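Local coordinates for protein cellulosomal scaffoldin (PDB 3ZUC) that probably binds crystalline cellulose, as the family 3b carbohydrate-binding module of a cellulosomal scaffoldin subunit, at residues A39-F47 and D137-E145; Y46-F57 and V69-N77. All coordinates share one frame; numbering follows the deposited sequence. Where two conformers were deposited one is given.

Contact 1. Residues A39-F47 and D137-E145; sequences ADVKLHYYF and DKVTAYSAE. With EDO (1,2-ethanediol), chain C.
With CG set anti to the carbonyl carbon in both His44 (chi1 -69°) and Tyr142 (chi1 -55°), the imidazole and the phenol rise from the same face of two neighbouring strands and cross at about a right angle. Tyr142 CE1 comes to rest over the centre of the His44 ring, 3.4 Å above its plane. The two planes stand 42° apart, so the pair is oblique. Histidine suits this place because its two nitrogens work in different directions: ND1 donates to Tyr46 OH at 2.8 Å, with the acceptor in the ring plane, while NE2 bonds to Glu88 on strand 83-91, the neighbour on the other side. Thr140 holds OG1 between its backbone N and carbonyl carbon, which lets that hydroxyl donate to Tyr142 OH at 2.9 Å; the phenol has a second partner in Glu152. Bonds at both nitrogens fix the rotation of the imidazole, while those at Tyr142 OH hold the end of the phenol in place. Strands 42-47 and 140-143 are antiparallel neighbours in one sheet of the CBM3 beta-sandwich. Lys42 pairs with Tyr142, and His44 with Thr140, as hydrogen-bonded pairs; the bond from His44 N to Thr140 O measures 2.9 Å. Between them lies the non-hydrogen-bonded pair of Leu43 and Ala141, whose side chains face the other way and meet at 3.7 Å between Leu43 CD2 and Ala141 CB. The small alanine methyl leaves room for the leucine branch and also packs on Val8 of the opposing sheet. The same Tyr46 OH shares a 2.6 Å hydrogen bond with O2 of an ethanediol, probably a crystallisation additive, which also bonds to Glu152.

Contact 2. Residues Y46-F57 and V69-N77; sequences YFTVDGDKAQTF and VTGTFVKMN. With CA (calcium ion), chain B; EDO (1,2-ethanediol), chain C.
Strands 55-57 and 69-76 run antiparallel, at 155°, but their axes stay 6.3 Å apart, too far for direct pairing. Two waters bridge Phe57 and Gly71 instead: one accepts from Phe57 N and donates to Gly71 O, while the other donates to Phe57 O and accepts from Gly71 N at 2.9 Å. Glycine fits here because a CB would run into the Phe57 ring, whose CD2 lies 3.5 Å from Gly71 N. Farther along, Gln55 CB sits over the centre of the Phe73 ring in a CH-pi contact, 3.6 Å from the centroid. Phe47 turns its edge, at CZ, to Phe73 CD2, 4.0 Å away; the two side chains cross at about a right angle. The two strands are the border strands of the two sheets of the beta-sandwich, which meet here through water and aromatic side chains instead of backbone pairing. In the loop between strands 42-47 and 55-61, Thr48 binds the calcium ion through both O and OG1, and Asp50 through OD2 at 2.3 Å; Asn119, Asp122 and Asp123 complete the protein ligands. Lys75, bent along its length, reaches Asp52 OD2 with NZ in a 3.0 Å salt bridge on the syn side of the carboxylate; Asp52 also bonds to Gln85. Met76 SD lies at the edge of the Tyr46 ring, a Met-aromatic contact.

How the contacts relate
Contacts 1 and 2 lie about 14 Å apart between their centres and share Tyr46 and Phe47 at the end of strand 42-47. Along the chain, contact 2 is nested inside the loop closed by contact 1: residues 39-47 lead into 46-57, 69-77 follows, and 137-145 returns much later. Contact 1 joins adjacent strands inside one five-stranded sheet. Contact 2 instead links strand 69-80, at the border of that sheet, with strand 55-61, at the border of the other. Strand 42-47 thus runs from the middle of its sheet into the calcium-binding turn, and the chain then crosses to the second sheet, so the metal site sits where the two layers of the module connect.

Contact 1. Residues A39-F47 and D137-E145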
# COMPACT_ATOMS: atom_id res chain seq x y z
N ALA A 39 3.06 0.98 -14.29
CA ALA A 39 4.08 -0.05 -14.15
C ALA A 39 5.27 0.41 -13.34
O ALA A 39 5.99 -0.40 -12.78
CB ALA A 39 4.54 -0.54 -15.52
N ASP A 40 5.49 1.72 -13.27
CA ASP A 40 6.60 2.26 -12.51
C ASP A 40 6.23 2.66 -11.09
O ASP A 40 7.09 3.11 -10.35
CB ASP A 40 7.19 3.45 -13.23
CG ASP A 40 7.82 3.06 -14.52
OD1 ASP A 40 8.60 2.08 -14.51
OD2 ASP A 40 7.50 3.67 -15.54
N VAL A 41 4.97 2.50 -10.71
CA VAL A 41 4.51 2.94 -9.39
C VAL A 41 4.58 1.78 -8.39
O VAL A 41 4.13 0.66 -8.69
CB VAL A 41 3.08 3.49 -9.47
CG1 VAL A 41 2.54 3.79 -8.09
CG2 VAL A 41 3.04 4.74 -10.32
N LYS A 42 5.12 2.05 -7.21
CA LYS A 42 5.10 1.09 -6.11
C LYS A 42 4.45 1.76 -4.90
O LYS A 42 4.48 3.00 -4.78
CB LYS A 42 6.52 0.62 -5.74
CG LYS A 42 7.32 0.05 -6.92
CD LYS A 42 8.76 -0.32 -6.59
CE LYS A 42 9.46 -0.93 -7.81
NZ LYS A 42 10.93 -1.01 -7.65
N LEU A 43 3.91 0.94 -4.00
CA LEU A 43 3.33 1.42 -2.75
C LEU A 43 3.91 0.61 -1.60
O LEU A 43 4.13 -0.59 -1.76
CB LEU A 43 1.80 1.22 -2.74
CG LEU A 43 1.05 1.74 -3.96
CD1 LEU A 43 -0.39 1.29 -3.94
CD2 LEU A 43 1.15 3.25 -4.06
N HIS A 44 4.13 1.24 -0.45
CA HIS A 44 4.55 0.52 0.76
C HIS A 44 3.56 0.71 1.91
O HIS A 44 3.07 1.82 2.16
CB HIS A 44 5.91 1.00 1.29
CG HIS A 44 7.07 0.65 0.44
ND1 HIS A 44 8.35 1.06 0.75
CD2 HIS A 44 7.16 -0.07 -0.70
CE1 HIS A 44 9.18 0.61 -0.18
NE2 HIS A 44 8.48 -0.08 -1.07
N TYR A 45 3.37 -0.39 2.63
CA TYR A 45 2.63 -0.43 3.90
C TYR A 45 3.57 -1.04 4.95
O TYR A 45 4.01 -2.18 4.78
CB TYR A 45 1.36 -1.25 3.76
CG TYR A 45 0.49 -1.25 5.00
CD1 TYR A 45 0.68 -2.17 6.02
CD2 TYR A 45 -0.51 -0.29 5.16
CE1 TYR A 45 -0.11 -2.15 7.16
CE2 TYR A 45 -1.30 -0.26 6.29
CZ TYR A 45 -1.11 -1.19 7.29
OH TYR A 45 -1.94 -1.13 8.39
N TYR A 46 3.88 -0.28 5.99
CA TYR A 46 4.86 -0.64 7.01
C TYR A 46 4.19 -1.16 8.28
O TYR A 46 3.20 -0.59 8.75
CB TYR A 46 5.68 0.60 7.38
CG TYR A 46 6.49 1.16 6.23
CD1 TYR A 46 7.76 0.66 5.96
CD2 TYR A 46 6.01 2.17 5.42
CE1 TYR A 46 8.52 1.13 4.92
CE2 TYR A 46 6.77 2.65 4.37
CZ TYR A 46 8.02 2.14 4.11
OH TYR A 46 8.77 2.65 3.07
N PHE A 47 4.75 -2.21 8.85
CA PHE A 47 4.13 -2.85 9.98
C PHE A 47 5.15 -3.65 10.79
O PHE A 47 6.28 -3.87 10.34
CB PHE A 47 2.96 -3.76 9.50
CG PHE A 47 3.38 -4.91 8.62
CD1 PHE A 47 3.63 -4.73 7.26
CD2 PHE A 47 3.50 -6.20 9.13
CE1 PHE A 47 4.00 -5.79 6.45
CE2 PHE A 47 3.85 -7.26 8.33
CZ PHE A 47 4.10 -7.07 6.98
N ASP A 137 0.27 10.14 5.25
CA ASP A 137 1.70 10.18 4.96
C ASP A 137 2.48 9.04 5.60
O ASP A 137 3.70 8.98 5.47
CB ASP A 137 2.31 11.55 5.36
CG ASP A 137 2.36 11.79 6.86
OD1 ASP A 137 2.06 10.88 7.64
OD2 ASP A 137 2.72 12.93 7.24
N LYS A 138 1.77 8.08 6.19
CA LYS A 138 2.41 6.92 6.83
C LYS A 138 2.41 5.70 5.92
O LYS A 138 2.92 4.65 6.32
CB LYS A 138 1.75 6.61 8.17
CG LYS A 138 1.77 7.75 9.15
CD LYS A 138 3.16 8.24 9.40
CE LYS A 138 3.21 9.30 10.51
NZ LYS A 138 2.59 10.60 10.20
N VAL A 139 1.85 5.82 4.72
CA VAL A 139 2.15 4.92 3.61
C VAL A 139 2.98 5.72 2.61
O VAL A 139 2.91 6.95 2.57
CB VAL A 139 0.88 4.32 2.95
CG1 VAL A 139 0.18 3.39 3.91
CG2 VAL A 139 -0.07 5.42 2.45
N THR A 140 3.78 5.01 1.82
CA THR A 140 4.62 5.68 0.83
C THR A 140 4.33 5.18 -0.57
O THR A 140 3.81 4.06 -0.76
CB THR A 140 6.12 5.55 1.18
OG1 THR A 140 6.41 4.16 1.28
CG2 THR A 140 6.46 6.27 2.48
N ALA A 141 4.67 6.01 -1.55
CA ALA A 141 4.60 5.61 -2.94
C ALA A 141 5.85 6.07 -3.65
O ALA A 141 6.54 7.00 -3.21
CB ALA A 141 3.38 6.21 -3.64
N TYR A 142 6.13 5.39 -4.76
CA TYR A 142 7.35 5.53 -5.53
C TYR A 142 7.02 5.54 -7.00
O TYR A 142 6.06 4.88 -7.43
CB TYR A 142 8.31 4.34 -5.27
CG TYR A 142 8.60 4.17 -3.81
CD1 TYR A 142 7.68 3.55 -2.98
CD2 TYR A 142 9.74 4.70 -3.23
CE1 TYR A 142 7.86 3.49 -1.62
CE2 TYR A 142 9.96 4.63 -1.86
CZ TYR A 142 8.99 4.04 -1.05
OH TYR A 142 9.11 4.00 0.30
N SER A 143 7.84 6.25 -7.78
CA SER A 143 7.88 6.13 -9.22
C SER A 143 9.23 5.55 -9.61
O SER A 143 10.00 5.12 -8.74
CB SER A 143 7.72 7.51 -9.86
OG SER A 143 8.87 8.25 -9.63
N ALA A 144 9.57 5.58 -10.89
CA ALA A 144 10.93 5.23 -11.30
C ALA A 144 11.96 6.17 -10.67
O ALA A 144 13.14 5.81 -10.62
CB ALA A 144 11.05 5.25 -12.82
N GLU A 145 11.55 7.36 -10.27
CA GLU A 145 12.45 8.32 -9.63
C GLU A 145 12.71 8.02 -8.17
O GLU A 145 13.54 8.69 -7.57
CB GLU A 145 11.86 9.74 -9.72
CG GLU A 145 11.84 10.32 -11.07
CD GLU A 145 13.24 10.47 -11.58
OE1 GLU A 145 13.88 11.52 -11.30
OE2 GLU A 145 13.71 9.53 -12.25
C1 EDO C . 12.63 1.47 1.96
O1 EDO C . 11.76 1.98 0.95
C2 EDO C . 11.86 1.29 3.26
O2 EDO C . 11.30 2.54 3.68
O HOH W 1 8.63 2.50 -8.29

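Contact 2. Residues Y46-F57 and V69-N77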
# COMPACT_ATOMS: atom_id res chain seq x y z
N TYR A 46 3.88 -0.28 5.99
CA TYR A 46 4.86 -0.64 7.01
C TYR A 46 4.19 -1.16 8.28
O TYR A 46 3.20 -0.59 8.75
CB TYR A 46 5.68 0.60 7.38
CG TYR A 46 6.49 1.16 6.23
CD1 TYR A 46 7.76 0.66 5.96
CD2 TYR A 46 6.01 2.17 5.42
CE1 TYR A 46 8.52 1.13 4.92
CE2 TYR A 46 6.77 2.65 4.37
CZ TYR A 46 8.02 2.14 4.11
OH TYR A 46 8.77 2.65 3.07
N PHE A 47 4.75 -2.21 8.85
CA PHE A 47 4.13 -2.85 9.98
C PHE A 47 5.15 -3.65 10.79
O PHE A 47 6.28 -3.87 10.34
CB PHE A 47 2.96 -3.76 9.50
CG PHE A 47 3.38 -4.91 8.62
CD1 PHE A 47 3.63 -4.73 7.26
CD2 PHE A 47 3.50 -6.20 9.13
CE1 PHE A 47 4.00 -5.79 6.45
CE2 PHE A 47 3.85 -7.26 8.33
CZ PHE A 47 4.10 -7.07 6.98
N THR A 48 4.73 -4.08 11.98
CA THR A 48 5.47 -5.09 12.73
C THR A 48 4.73 -6.42 12.60
O THR A 48 3.51 -6.49 12.81
CB THR A 48 5.66 -4.74 14.21
OG1 THR A 48 4.39 -4.67 14.83
CG2 THR A 48 6.39 -3.42 14.37
N VAL A 49 5.44 -7.45 12.19
CA VAL A 49 4.82 -8.71 11.81
C VAL A 49 4.22 -9.50 12.97
O VAL A 49 3.29 -10.27 12.75
CB VAL A 49 5.82 -9.56 10.97
CG1 VAL A 49 6.98 -10.07 11.81
CG2 VAL A 49 5.14 -10.68 10.22
N ASP A 50 4.75 -9.32 14.19
CA ASP A 50 4.23 -10.03 15.36
C ASP A 50 4.27 -11.55 15.16
O ASP A 50 3.25 -12.25 15.28
CB ASP A 50 2.83 -9.56 15.72
CG ASP A 50 2.79 -8.12 16.11
OD1 ASP A 50 3.49 -7.79 17.10
OD2 ASP A 50 2.07 -7.33 15.49
N GLY A 51 5.47 -12.05 14.86
CA GLY A 51 5.68 -13.45 14.55
C GLY A 51 5.82 -13.62 13.05
O GLY A 51 4.84 -13.63 12.32
N ASP A 52 7.06 -13.73 12.59
CA ASP A 52 7.35 -13.79 11.16
C ASP A 52 6.90 -15.15 10.62
O ASP A 52 7.16 -16.20 11.20
CB ASP A 52 8.85 -13.61 10.92
CG ASP A 52 9.23 -13.40 9.46
OD1 ASP A 52 8.38 -13.00 8.66
OD2 ASP A 52 10.43 -13.62 9.13
N LYS A 53 6.19 -15.10 9.50
CA LYS A 53 5.74 -16.27 8.76
C LYS A 53 5.72 -15.86 7.30
O LYS A 53 5.68 -14.67 6.97
CB LYS A 53 4.31 -16.69 9.17
CG LYS A 53 4.15 -17.03 10.64
CD LYS A 53 4.86 -18.33 11.02
CE LYS A 53 4.96 -18.57 12.51
NZ LYS A 53 3.62 -18.55 13.18
N ALA A 54 5.75 -16.83 6.40
CA ALA A 54 5.44 -16.57 5.00
C ALA A 54 4.13 -15.77 4.95
O ALA A 54 3.21 -16.10 5.69
CB ALA A 54 5.27 -17.88 4.24
N GLN A 55 4.08 -14.72 4.12
CA GLN A 55 2.88 -13.93 3.93
C GLN A 55 2.52 -13.87 2.46
O GLN A 55 3.38 -13.97 1.59
CB GLN A 55 3.10 -12.52 4.48
CG GLN A 55 3.20 -12.53 6.01
CD GLN A 55 3.82 -11.25 6.52
OE1 GLN A 55 5.05 -11.04 6.35
NE2 GLN A 55 3.05 -10.41 7.12
N THR A 56 1.23 -13.69 2.21
CA THR A 56 0.68 -13.55 0.87
C THR A 56 -0.19 -12.30 0.83
O THR A 56 -0.98 -12.07 1.75
CB THR A 56 -0.16 -14.77 0.49
OG1 THR A 56 0.63 -15.94 0.59
CG2 THR A 56 -0.67 -14.65 -0.94
N PHE A 57 -0.03 -11.53 -0.24
CA PHE A 57 -0.92 -10.42 -0.58
C PHE A 57 -1.84 -10.83 -1.72
O PHE A 57 -1.40 -11.41 -2.71
CB PHE A 57 -0.07 -9.22 -1.02
CG PHE A 57 -0.89 -8.05 -1.53
CD1 PHE A 57 -1.49 -7.18 -0.66
CD2 PHE A 57 -1.06 -7.85 -2.89
CE1 PHE A 57 -2.23 -6.10 -1.13
CE2 PHE A 57 -1.81 -6.76 -3.35
CZ PHE A 57 -2.40 -5.91 -2.47
N VAL A 69 -2.01 -6.40 -10.05
CA VAL A 69 -1.54 -5.79 -8.82
C VAL A 69 -1.03 -6.89 -7.92
O VAL A 69 -1.79 -7.79 -7.56
CB VAL A 69 -2.69 -5.05 -8.13
CG1 VAL A 69 -2.19 -4.39 -6.85
CG2 VAL A 69 -3.35 -4.04 -9.06
N THR A 70 0.26 -6.85 -7.59
CA THR A 70 0.87 -7.91 -6.79
C THR A 70 1.66 -7.32 -5.62
O THR A 70 1.99 -6.12 -5.62
CB THR A 70 1.76 -8.81 -7.64
OG1 THR A 70 2.75 -8.01 -8.27
CG2 THR A 70 0.94 -9.55 -8.69
N GLY A 71 1.95 -8.16 -4.64
CA GLY A 71 2.62 -7.72 -3.44
C GLY A 71 3.70 -8.67 -3.03
O GLY A 71 3.58 -9.89 -3.18
N THR A 72 4.76 -8.10 -2.45
CA THR A 72 5.83 -8.85 -1.83
C THR A 72 6.15 -8.23 -0.48
O THR A 72 5.73 -7.11 -0.18
CB THR A 72 7.08 -8.88 -2.71
OG1 THR A 72 7.46 -7.54 -2.97
CG2 THR A 72 6.87 -9.64 -4.00
N PHE A 73 6.88 -8.97 0.34
CA PHE A 73 7.21 -8.55 1.71
C PHE A 73 8.71 -8.45 1.86
O PHE A 73 9.44 -9.36 1.45
CB PHE A 73 6.61 -9.54 2.72
CG PHE A 73 5.12 -9.57 2.63
CD1 PHE A 73 4.48 -10.40 1.72
CD2 PHE A 73 4.35 -8.70 3.38
CE1 PHE A 73 3.10 -10.36 1.57
CE2 PHE A 73 2.98 -8.66 3.23
CZ PHE A 73 2.37 -9.49 2.32
N VAL A 74 9.14 -7.37 2.49
CA VAL A 74 10.55 -7.06 2.66
C VAL A 74 10.79 -6.72 4.12
O VAL A 74 9.96 -6.09 4.76
CB VAL A 74 10.95 -5.85 1.76
CG1 VAL A 74 12.46 -5.59 1.86
CG2 VAL A 74 10.52 -6.09 0.33
N LYS A 75 11.94 -7.13 4.67
CA LYS A 75 12.29 -6.75 6.03
C LYS A 75 12.86 -5.34 6.07
O LYS A 75 13.66 -4.95 5.21
CB LYS A 75 13.33 -7.70 6.63
CG LYS A 75 13.01 -9.15 6.56
CD LYS A 75 11.83 -9.43 7.35
CE LYS A 75 11.85 -10.85 7.95
NZ LYS A 75 11.41 -11.81 6.94
N MET A 76 12.47 -4.58 7.09
CA MET A 76 13.14 -3.34 7.40
C MET A 76 14.52 -3.65 7.94
O MET A 76 14.72 -4.63 8.66
CB MET A 76 12.37 -2.57 8.45
CG MET A 76 11.08 -2.03 7.96
SD MET A 76 11.25 -0.63 6.85
CE MET A 76 11.83 0.59 8.00
N ASN A 77 15.50 -2.83 7.56
CA ASN A 77 16.88 -3.00 8.05
C ASN A 77 17.55 -1.66 8.20
O ASN A 77 17.83 -1.02 7.20
CB ASN A 77 17.71 -3.83 7.06
CG ASN A 77 19.03 -4.29 7.65
OD1 ASN A 77 19.63 -3.61 8.50
ND2 ASN A 77 19.50 -5.43 7.19
CA CA B . 2.10 -5.26 14.46
C1 EDO C . 12.63 1.47 1.96
O1 EDO C . 11.76 1.98 0.95
C2 EDO C . 11.86 1.29 3.26
O2 EDO C . 11.30 2.54 3.68
O HOH W 2 9.27 -14.26 6.18
O HOH W 3 2.18 -12.10 -2.11
O HOH W 4 0.43 -10.62 -4.77
O HOH W 5 0.73 -6.19 12.63